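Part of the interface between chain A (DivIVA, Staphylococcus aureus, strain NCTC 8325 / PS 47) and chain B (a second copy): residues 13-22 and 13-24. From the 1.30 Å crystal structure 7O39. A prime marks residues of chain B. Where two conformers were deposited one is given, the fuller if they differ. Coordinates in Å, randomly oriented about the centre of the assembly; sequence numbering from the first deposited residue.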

# COMPACT_ATOMS: atom_id res chain seq x y z
N GLU A 13 -4.57 12.87 5.75
CA GLU A 13 -4.03 14.22 5.77
C GLU A 13 -2.63 14.22 6.35
O GLU A 13 -2.30 13.44 7.25
CB GLU A 13 -4.93 15.13 6.61
CG GLU A 13 -6.36 15.23 6.10
CD GLU A 13 -7.02 16.56 6.43
OE1 GLU A 13 -6.49 17.29 7.30
OE2 GLU A 13 -8.06 16.87 5.83
N PHE A 14 -1.79 15.11 5.83
CA PHE A 14 -0.44 15.31 6.31
C PHE A 14 -0.22 16.78 6.61
O PHE A 14 -0.74 17.66 5.91
CB PHE A 14 0.58 14.85 5.27
CG PHE A 14 0.45 13.40 4.90
CD1 PHE A 14 0.95 12.42 5.73
CD2 PHE A 14 -0.19 13.02 3.74
CE1 PHE A 14 0.83 11.09 5.41
CE2 PHE A 14 -0.31 11.69 3.41
CZ PHE A 14 0.20 10.73 4.25
N SER A 15 0.57 17.05 7.64
CA SER A 15 0.91 18.42 7.95
C SER A 15 1.81 18.99 6.85
O SER A 15 2.50 18.27 6.13
CB SER A 15 1.73 18.49 9.24
OG SER A 15 1.16 17.76 10.30
N ARG A 16 1.78 20.32 6.74
CA ARG A 16 2.60 21.05 5.78
C ARG A 16 3.75 21.71 6.53
O ARG A 16 3.56 22.25 7.62
CB ARG A 16 1.78 22.14 5.09
CG ARG A 16 0.66 21.61 4.25
CD ARG A 16 1.20 20.84 3.07
NE ARG A 16 0.16 20.54 2.10
CZ ARG A 16 0.05 21.08 0.89
NH1 ARG A 16 0.93 21.99 0.46
NH2 ARG A 16 -0.95 20.72 0.10
N VAL A 17 4.93 21.70 5.92
CA VAL A 17 6.12 22.22 6.56
C VAL A 17 6.93 23.02 5.54
O VAL A 17 6.68 22.95 4.34
CB VAL A 17 6.99 21.11 7.18
CG1 VAL A 17 6.28 20.50 8.36
CG2 VAL A 17 7.37 20.04 6.14
N LYS A 18 7.93 23.73 6.06
CA LYS A 18 8.70 24.68 5.27
C LYS A 18 9.22 24.05 3.99
O LYS A 18 9.10 24.64 2.90
CB LYS A 18 9.86 25.19 6.11
CG LYS A 18 10.34 26.52 5.66
CD LYS A 18 11.54 26.38 4.78
N ASN A 19 9.89 22.91 4.11
CA ASN A 19 10.43 22.16 2.98
C ASN A 19 9.94 20.73 3.15
O ASN A 19 10.33 20.03 4.08
CB ASN A 19 11.96 22.21 2.95
CG ASN A 19 12.49 23.62 2.76
OD1 ASN A 19 13.03 24.23 3.69
ND2 ASN A 19 12.33 24.16 1.56
N GLY A 20 9.05 20.31 2.27
CA GLY A 20 8.52 18.98 2.42
C GLY A 20 8.34 18.31 1.08
O GLY A 20 8.87 18.75 0.07
N LEU A 21 7.58 17.23 1.08
CA LEU A 21 7.41 16.42 -0.12
C LEU A 21 6.35 17.01 -1.03
O LEU A 21 5.32 17.53 -0.57
CB LEU A 21 7.01 15.00 0.28
CG LEU A 21 7.88 14.30 1.34
CD1 LEU A 21 7.36 12.88 1.54
CD2 LEU A 21 9.36 14.30 0.96
N GLU A 22 6.60 16.92 -2.33
CA GLU A 22 5.65 17.39 -3.34
C GLU A 22 4.29 16.71 -3.15
O GLU A 22 4.21 15.47 -3.28
CB GLU A 22 6.23 17.08 -4.72
CG GLU A 22 5.85 18.07 -5.78
CD GLU A 22 4.36 18.17 -6.00
OE1 GLU A 22 3.73 17.12 -6.23
OE2 GLU A 22 3.83 19.29 -5.95
N GLU B 13 11.75 8.22 -2.77
CA GLU B 13 12.02 9.65 -2.66
C GLU B 13 10.98 10.41 -3.47
O GLU B 13 10.40 9.91 -4.43
CB GLU B 13 13.43 10.01 -3.12
CG GLU B 13 14.55 9.23 -2.41
CD GLU B 13 15.08 9.90 -1.14
OE1 GLU B 13 14.54 10.94 -0.69
OE2 GLU B 13 16.05 9.36 -0.57
N PHE B 14 10.72 11.63 -3.02
CA PHE B 14 9.84 12.56 -3.69
C PHE B 14 10.58 13.88 -3.82
O PHE B 14 11.48 14.17 -3.03
CB PHE B 14 8.56 12.78 -2.88
CG PHE B 14 7.76 11.53 -2.68
CD1 PHE B 14 6.84 11.14 -3.62
CD2 PHE B 14 7.93 10.75 -1.55
CE1 PHE B 14 6.10 9.98 -3.45
CE2 PHE B 14 7.20 9.61 -1.37
CZ PHE B 14 6.28 9.22 -2.31
N SER B 15 10.19 14.67 -4.82
CA SER B 15 10.73 16.01 -4.94
C SER B 15 10.44 16.81 -3.68
O SER B 15 9.39 16.64 -3.04
CB SER B 15 10.09 16.74 -6.14
OG SER B 15 10.21 15.98 -7.33
N ARG B 16 11.38 17.68 -3.31
CA ARG B 16 11.22 18.56 -2.16
C ARG B 16 10.79 19.94 -2.65
O ARG B 16 11.38 20.48 -3.59
CB ARG B 16 12.52 18.67 -1.36
CG ARG B 16 13.04 17.32 -0.84
CD ARG B 16 11.96 16.55 -0.11
NE ARG B 16 12.47 15.38 0.60
CZ ARG B 16 12.82 15.37 1.88
NH1 ARG B 16 12.76 16.48 2.61
NH2 ARG B 16 13.22 14.24 2.45
N VAL B 17 9.78 20.50 -2.01
CA VAL B 17 9.21 21.78 -2.41
C VAL B 17 8.96 22.60 -1.16
O VAL B 17 8.79 22.08 -0.06
CB VAL B 17 7.89 21.63 -3.20
CG1 VAL B 17 8.14 20.85 -4.47
CG2 VAL B 17 6.81 20.95 -2.34
N LYS B 18 8.91 23.91 -1.35
CA LYS B 18 8.44 24.77 -0.28
C LYS B 18 6.98 24.44 0.02
O LYS B 18 6.18 24.20 -0.88
CB LYS B 18 8.64 26.23 -0.66
CG LYS B 18 10.12 26.56 -0.77
CD LYS B 18 10.37 28.02 -1.08
CE LYS B 18 11.02 28.18 -2.44
NZ LYS B 18 11.18 29.60 -2.82
N ASN B 19 6.68 24.36 1.30
CA ASN B 19 5.33 24.12 1.78
C ASN B 19 4.80 22.74 1.39
O ASN B 19 3.61 22.57 1.13
CB ASN B 19 4.36 25.23 1.38
CG ASN B 19 3.16 25.29 2.29
OD1 ASN B 19 3.30 25.05 3.49
ND2 ASN B 19 2.00 25.57 1.74
N GLY B 20 5.66 21.73 1.42
CA GLY B 20 5.27 20.38 1.11
C GLY B 20 4.83 19.59 2.33
O GLY B 20 4.74 20.10 3.45
N LEU B 21 4.56 18.31 2.10
CA LEU B 21 4.09 17.43 3.15
C LEU B 21 5.22 17.01 4.07
O LEU B 21 6.36 16.79 3.64
CB LEU B 21 3.49 16.16 2.52
CG LEU B 21 2.41 16.36 1.45
CD1 LEU B 21 1.86 15.00 1.02
CD2 LEU B 21 1.28 17.27 1.93
N GLU B 22 4.90 16.89 5.36
CA GLU B 22 5.86 16.48 6.38
C GLU B 22 6.50 15.14 5.99
O GLU B 22 5.79 14.12 5.88
CB GLU B 22 5.12 16.34 7.72
CG GLU B 22 5.94 16.65 8.95
CD GLU B 22 7.17 15.78 9.07
OE1 GLU B 22 7.02 14.55 9.13
OE2 GLU B 22 8.28 16.33 9.10
N PRO B 23 7.82 15.10 5.75
CA PRO B 23 8.39 13.87 5.17
C PRO B 23 8.28 12.64 6.06
O PRO B 23 8.09 11.53 5.54
CB PRO B 23 9.85 14.26 4.88
CG PRO B 23 9.78 15.73 4.65
CD PRO B 23 8.76 16.23 5.64
N THR B 24 8.40 12.81 7.37
CA THR B 24 8.37 11.66 8.27
C THR B 24 6.95 11.10 8.40
O THR B 24 6.77 9.88 8.44
CB THR B 24 8.98 12.04 9.62
OG1 THR B 24 10.33 12.46 9.41
CG2 THR B 24 8.97 10.85 10.58

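Leu21 and Leu21′ cover the most surface in this contact between two copies of DivIVA, and they meet each other across it. Their backbones form a reciprocal pair of hydrogen bonds, Leu21 N to Leu21′ O and Leu21′ N to Leu21 O, each 2.9 Å long and nearly straight, as expected of an antiparallel bridge. Leu21 CB and Leu21′ CB lie 4.3 Å apart. From there each side chain reaches an aromatic ring of the other copy: Leu21 CD1 is 3.8 Å from Phe14′ CD2, and Leu21′ CD1 is 3.9 Å from Phe14 CD2. Leu21 also packs on Pro23′, with Leu21 CD2 4.0 Å from Pro23′ CB, while the same methyl sits over one face of the Arg16′ guanidinium, 3.3 Å from Arg16′ NE.

The neighbouring backbone extends the pairing. Glu22 N and Glu22′ N donate to Ser15′ O and Ser15 O, respectively, both at 2.9 Å, and Val17 N and Val17′ N bond to Gly20′ O and Gly20 O at the same distance. Gly20 CA and Gly20′ CA are 3.8 Å apart, and there is no room there for a side chain: an ideal CB on Gly20 would fall 2.4 Å from Leu21′ O, and one on Gly20′ would fall 2.4 Å from Gly20 C.

The two copies depart from symmetry at the corner. In chain B a type II turn runs from Val17′ to Gly20′, with Asn19′ at positive phi, and Asn19′ N donates to Lys18 O at 2.9 Å. Arg16 NH1 donates to Asn19′ O at 2.8 Å, with the acceptor near the guanidinium plane. Gly20 N donates to Val17′ O at 2.9 Å. Glu22, next in covered area, places Glu22 CG 3.8 Å from Val17′ CG1, adding a side-chain contact to its backbone bond.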